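Local coordinates for uncharacterized protein (Desulfotomaculum acetoxidans, PDB 3U4Y) that is of unknown function but folds as a seven-bladed beta-propeller of the lactonase family, at residues T8-I13 / S26-E31; D95-T100 / F156-D161. All blocks are in the same frame, centred on the assembly; numbering follows the deposited sequence.

Interaction 1. Residues T8-I13 / S26-E31; sequences TSNFGI and STDTLE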
loop_
_atom_site.group_PDB
_atom_site.type_symbol
_atom_site.label_atom_id
_atom_site.label_comp_id
_atom_site.label_asym_id
_atom_site.label_seq_id
_atom_site.Cartn_x
_atom_site.Cartn_y
_atom_site.Cartn_z
ATOM N N THR A 8 -19.640 5.382 -11.280
ATOM C CA THR A 8 -18.646 4.675 -12.083
ATOM C C THR A 8 -17.573 4.039 -11.209
ATOM O O THR A 8 -17.205 4.573 -10.166
ATOM C CB THR A 8 -17.942 5.608 -13.074
ATOM O OG1 THR A 8 -16.545 5.692 -12.746
ATOM C CG2 THR A 8 -18.583 7.001 -13.032
ATOM N N SER A 9 -17.073 2.893 -11.651
ATOM C CA SER A 9 -16.076 2.165 -10.893
ATOM C C SER A 9 -14.783 2.081 -11.680
ATOM O O SER A 9 -13.927 1.237 -11.418
ATOM C CB SER A 9 -16.593 0.784 -10.531
ATOM O OG SER A 9 -17.616 0.896 -9.560
ATOM N N ASN A 10 -14.646 2.981 -12.642
ATOM C CA ASN A 10 -13.419 3.073 -13.404
ATOM C C ASN A 10 -12.647 4.330 -13.051
ATOM O O ASN A 10 -12.603 5.301 -13.808
ATOM C CB ASN A 10 -13.719 2.960 -14.889
ATOM C CG ASN A 10 -14.158 1.574 -15.265
ATOM O OD1 ASN A 10 -15.280 1.169 -14.960
ATOM N ND2 ASN A 10 -13.262 0.814 -15.893
ATOM N N PHE A 11 -12.034 4.288 -11.879
ATOM C CA PHE A 11 -11.404 5.462 -11.313
ATOM C C PHE A 11 -10.415 5.085 -10.222
ATOM O O PHE A 11 -10.437 3.974 -9.691
ATOM C CB PHE A 11 -12.475 6.382 -10.721
ATOM C CG PHE A 11 -12.910 6.001 -9.328
ATOM C CD1 PHE A 11 -12.185 6.404 -8.219
ATOM C CD2 PHE A 11 -14.043 5.244 -9.128
ATOM C CE1 PHE A 11 -12.593 6.045 -6.938
ATOM C CE2 PHE A 11 -14.449 4.891 -7.843
ATOM C CZ PHE A 11 -13.731 5.289 -6.755
ATOM N N GLY A 12 -9.571 6.039 -9.870
ATOM C CA GLY A 12 -8.592 5.837 -8.825
ATOM C C GLY A 12 -8.225 7.145 -8.153
ATOM O O GLY A 12 -8.646 8.213 -8.579
ATOM N N ILE A 13 -7.422 7.059 -7.104
ATOM C CA ILE A 13 -7.064 8.229 -6.325
ATOM C C ILE A 13 -5.553 8.273 -6.118
ATOM O O ILE A 13 -4.932 7.250 -5.918
ATOM C CB ILE A 13 -7.819 8.249 -4.966
ATOM C CG1 ILE A 13 -7.387 9.438 -4.121
ATOM C CG2 ILE A 13 -7.622 6.949 -4.177
ATOM C CD1 ILE A 13 -7.855 9.316 -2.702
ATOM N N SER A 26 -9.648 8.963 -14.001
ATOM C CA SER A 26 -10.294 7.817 -14.607
ATOM C C SER A 26 -9.260 6.844 -15.158
ATOM O O SER A 26 -8.309 7.237 -15.835
ATOM C CB SER A 26 -11.255 8.237 -15.706
ATOM O OG SER A 26 -10.761 7.845 -16.974
ATOM N N THR A 27 -9.466 5.575 -14.822
ATOM C CA THR A 27 -8.813 4.423 -15.419
ATOM C C THR A 27 -8.937 4.332 -16.956
ATOM O O THR A 27 -8.078 3.744 -17.620
ATOM C CB THR A 27 -9.494 3.201 -14.833
ATOM O OG1 THR A 27 -9.261 3.182 -13.422
ATOM C CG2 THR A 27 -9.010 1.904 -15.488
ATOM N N ASP A 28 -10.005 4.914 -17.509
ATOM C CA ASP A 28 -10.362 4.770 -18.929
ATOM C C ASP A 28 -9.747 5.828 -19.826
ATOM O O ASP A 28 -8.923 5.530 -20.695
ATOM C CB ASP A 28 -11.880 4.882 -19.113
ATOM C CG ASP A 28 -12.650 3.794 -18.395
ATOM O OD1 ASP A 28 -12.343 2.594 -18.610
ATOM O OD2 ASP A 28 -13.564 4.155 -17.615
ATOM N N THR A 29 -10.211 7.061 -19.633
ATOM C CA THR A 29 -9.789 8.211 -20.422
ATOM C C THR A 29 -8.400 8.679 -20.040
ATOM O O THR A 29 -7.663 9.217 -20.872
ATOM C CB THR A 29 -10.719 9.398 -20.178
ATOM O OG1 THR A 29 -11.251 9.312 -18.851
ATOM C CG2 THR A 29 -11.862 9.400 -21.174
ATOM N N LEU A 30 -8.065 8.499 -18.766
ATOM C CA LEU A 30 -6.788 8.946 -18.232
ATOM C C LEU A 30 -6.744 10.461 -18.099
ATOM O O LEU A 30 -5.818 11.113 -18.593
ATOM C CB LEU A 30 -5.636 8.450 -19.101
ATOM C CG LEU A 30 -5.516 6.935 -19.040
ATOM C CD1 LEU A 30 -4.227 6.441 -19.691
ATOM C CD2 LEU A 30 -5.587 6.534 -17.591
ATOM N N GLU A 31 -7.755 11.011 -17.433
ATOM C CA GLU A 31 -7.811 12.433 -17.161
ATOM C C GLU A 31 -8.289 12.617 -15.734
ATOM O O GLU A 31 -8.828 11.683 -15.130
ATOM C CB GLU A 31 -8.765 13.117 -18.130
ATOM C CG GLU A 31 -8.359 12.989 -19.591
ATOM C CD GLU A 31 -9.521 13.224 -20.544
ATOM O OE1 GLU A 31 -10.589 13.672 -20.074
ATOM O OE2 GLU A 31 -9.372 12.951 -21.757
#
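In one four-stranded blade of the beta-propeller, the chain entering strand 11-16 passes beside the turn that follows strand 21-26. The backbone link between the two is slight. Thr27 N gives a weak hydrogen bond to Asn10 O (3.3 Å, 138° at the hydrogen), and the CA-H of Ser26 leans on the same oxygen, so one carbonyl serves both residues. The CA atoms approach most nearly at Phe11 and Ser26, 4.2 Å from one to the other. By van der Waals contact, the Thr27 side chain lies against the peptide joining Asn10 to Phe11. Its OG1, anti to its own carbonyl carbon, sits 3.4 Å from Phe11 N, at too poor an angle to bond.

Among polar side chains, Lys282 NZ hydrogen-bonds Asn10 OD1, which probably helps fix the rotation of the amide. Within the turn, Ser26 OG shares a hydrogen bond with Thr29 OG1 and weakly accepts Asp28 N, fastening the bend that presents Asp28. That carboxylate crosses the Asn10 amide obliquely, their planes 29° apart, with Asp28 OD1 3.4 Å from Asn10 ND2 and Asp28 OD2 against Asn10 CB, 3.0 Å away.

Interaction 2. Residues D95-T100 / F156-D161; sequences DQFAVT and FKIDAD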
loop_
_atom_site.group_PDB
_atom_site.type_symbol
_atom_site.label_atom_id
_atom_site.label_comp_id
_atom_site.label_asym_id
_atom_site.label_seq_id
_atom_site.Cartn_x
_atom_site.Cartn_y
_atom_site.Cartn_z
ATOM N N ASP A 95 -13.955 -3.755 5.670
ATOM C CA ASP A 95 -14.186 -2.337 5.436
ATOM C C ASP A 95 -14.585 -1.571 6.702
ATOM O O ASP A 95 -14.925 -0.397 6.632
ATOM C CB ASP A 95 -15.268 -2.158 4.376
ATOM C CG ASP A 95 -14.796 -2.506 2.966
ATOM O OD1 ASP A 95 -13.658 -2.155 2.592
ATOM O OD2 ASP A 95 -15.586 -3.116 2.211
ATOM N N GLN A 96 -14.540 -2.218 7.859
ATOM C CA GLN A 96 -14.964 -1.558 9.089
ATOM C C GLN A 96 -13.892 -0.625 9.673
ATOM O O GLN A 96 -14.218 0.450 10.165
ATOM C CB GLN A 96 -15.412 -2.591 10.126
ATOM C CG GLN A 96 -16.034 -2.017 11.389
ATOM C CD GLN A 96 -16.655 -3.095 12.280
ATOM O OE1 GLN A 96 -16.729 -4.273 11.901
ATOM N NE2 GLN A 96 -17.111 -2.692 13.472
ATOM N N PHE A 97 -12.622 -1.035 9.610
ATOM C CA PHE A 97 -11.502 -0.259 10.173
ATOM C C PHE A 97 -10.379 0.048 9.200
ATOM O O PHE A 97 -10.130 -0.700 8.257
ATOM C CB PHE A 97 -10.862 -0.991 11.342
ATOM C CG PHE A 97 -11.792 -1.256 12.459
ATOM C CD1 PHE A 97 -12.141 -0.249 13.331
ATOM C CD2 PHE A 97 -12.324 -2.512 12.641
ATOM C CE1 PHE A 97 -13.000 -0.498 14.361
ATOM C CE2 PHE A 97 -13.187 -2.769 13.674
ATOM C CZ PHE A 97 -13.524 -1.766 14.534
ATOM N N ALA A 98 -9.685 1.148 9.471
ATOM C CA ALA A 98 -8.488 1.531 8.736
ATOM C C ALA A 98 -7.367 1.510 9.731
ATOM O O ALA A 98 -7.549 1.959 10.858
ATOM C CB ALA A 98 -8.632 2.923 8.171
ATOM N N VAL A 99 -6.210 0.982 9.337
ATOM C CA VAL A 99 -5.079 0.912 10.256
ATOM C C VAL A 99 -3.855 1.611 9.691
ATOM O O VAL A 99 -3.525 1.463 8.506
ATOM C CB VAL A 99 -4.724 -0.517 10.636
ATOM C CG1 VAL A 99 -3.611 -0.492 11.620
ATOM C CG2 VAL A 99 -5.911 -1.208 11.256
ATOM N N THR A 100 -3.194 2.380 10.555
ATOM C CA THR A 100 -2.127 3.265 10.121
ATOM C C THR A 100 -0.835 3.031 10.868
ATOM O O THR A 100 -0.815 2.722 12.056
ATOM C CB THR A 100 -2.501 4.723 10.346
ATOM O OG1 THR A 100 -3.921 4.859 10.274
ATOM C CG2 THR A 100 -1.853 5.595 9.301
ATOM N N PHE A 156 1.376 -8.161 14.260
ATOM C CA PHE A 156 0.375 -7.562 15.142
ATOM C C PHE A 156 -1.025 -8.134 14.983
ATOM O O PHE A 156 -1.283 -8.966 14.117
ATOM C CB PHE A 156 0.329 -6.061 14.936
ATOM C CG PHE A 156 1.572 -5.362 15.374
ATOM C CD1 PHE A 156 1.598 -4.652 16.567
ATOM C CD2 PHE A 156 2.720 -5.418 14.601
ATOM C CE1 PHE A 156 2.742 -4.000 16.980
ATOM C CE2 PHE A 156 3.873 -4.772 15.005
ATOM C CZ PHE A 156 3.884 -4.062 16.201
ATOM N N LYS A 157 -1.928 -7.664 15.835
ATOM C CA LYS A 157 -3.307 -8.134 15.840
ATOM C C LYS A 157 -4.317 -6.993 15.861
ATOM O O LYS A 157 -4.095 -5.964 16.497
ATOM C CB LYS A 157 -3.543 -9.008 17.061
ATOM C CG LYS A 157 -4.044 -10.382 16.724
ATOM C CD LYS A 157 -5.364 -10.298 16.031
ATOM C CE LYS A 157 -6.283 -11.395 16.514
ATOM N NZ LYS A 157 -7.632 -11.210 15.928
ATOM N N ILE A 158 -5.426 -7.180 15.157
ATOM C CA ILE A 158 -6.593 -6.320 15.331
ATOM C C ILE A 158 -7.820 -7.181 15.490
ATOM O O ILE A 158 -8.056 -8.079 14.683
ATOM C CB ILE A 158 -6.819 -5.363 14.146
ATOM C CG1 ILE A 158 -8.048 -4.487 14.405
ATOM C CG2 ILE A 158 -6.961 -6.118 12.829
ATOM C CD1 ILE A 158 -8.216 -3.340 13.412
ATOM N N ASP A 159 -8.601 -6.923 16.532
ATOM C CA ASP A 159 -9.807 -7.711 16.754
ATOM C C ASP A 159 -11.054 -7.117 16.089
ATOM O O ASP A 159 -10.966 -6.174 15.282
ATOM C CB ASP A 159 -10.039 -7.966 18.244
ATOM C CG ASP A 159 -10.321 -6.699 19.019
ATOM O OD1 ASP A 159 -10.848 -5.730 18.428
ATOM O OD2 ASP A 159 -10.015 -6.680 20.231
ATOM N N ALA A 160 -12.203 -7.702 16.435
ATOM C CA ALA A 160 -13.514 -7.318 15.913
ATOM C C ALA A 160 -13.878 -5.870 16.259
ATOM O O ALA A 160 -14.611 -5.205 15.519
ATOM C CB ALA A 160 -14.546 -8.248 16.463
ATOM N N ASP A 161 -13.341 -5.400 17.384
ATOM C CA ASP A 161 -13.573 -4.053 17.889
ATOM C C ASP A 161 -12.618 -3.003 17.343
ATOM O O ASP A 161 -12.896 -1.815 17.446
ATOM C CB ASP A 161 -13.450 -4.034 19.415
ATOM C CG ASP A 161 -14.554 -4.812 20.100
ATOM O OD1 ASP A 161 -15.573 -5.129 19.439
ATOM O OD2 ASP A 161 -14.399 -5.089 21.311
#
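The backbones of 95-100 and 156-161 run well apart, with CA atoms no nearer than the 8.8 Å between Phe97 and Asp161, so side chains have to bridge the space between two sheets. Ile158 does this from strand 152-158. Its CG1 is anti to the backbone N (chi1 -179°) and the chain stays extended through chi2, which carries CD1 straight across to strand 97-100. There it meets Val99 tip to tip, Ile158 CD1 lying 3.8 Å from Val99 CG2. The same methyl also approaches Phe97 CB at 4.1 Å, so it touches two residues that point from the same side of their strand, with Ala98 between them facing away.

Farther out, the Phe97 ring reaches the turn after strand 152-158. With CG anti to its own carbonyl carbon (chi1 -60°), the ring extends its far end to backbone carbonyls instead of side chains. Ala160 O lies near the ring plane, 3.4 Å from Phe97 CE2, where the aromatic C-H edge is slightly positive. Asp161 O comes in obliquely beside Phe97 CZ. Gln96 CG rests on one face of the ring, toward its rim. The turn itself is braced by Asp159, whose OD1 curls forward to accept a weak hydrogen bond from Asp161 N and further weak ones from Gly162 and Val163.

Leu164 and Ile143 also flank Ile158 within its own blade. Apolar side chains meeting face to face between successive four-stranded sheets are the packing expected between neighbouring blades of a beta-propeller.

Overall arrangement
From the N terminus, interaction 1 comes first: 8-13 opens the chain's first strand, and the loop closes at 26-31 after a single hairpin, so the contact stays inside one blade. That blade also takes in strand 319-321 from the C-terminal end, and the Cys51-Cys322 disulfide ties that end to the next blade along the chain. Interaction 2 starts later, at 95-100, and spans 55 intervening residues before closing at 156-161, joining the blade that begins with strand 89-91 to the one that begins with strand 130-135. The two contacts follow in series, neither nested nor crossed, with centres 28 Å apart and nearest atoms about 12 Å apart.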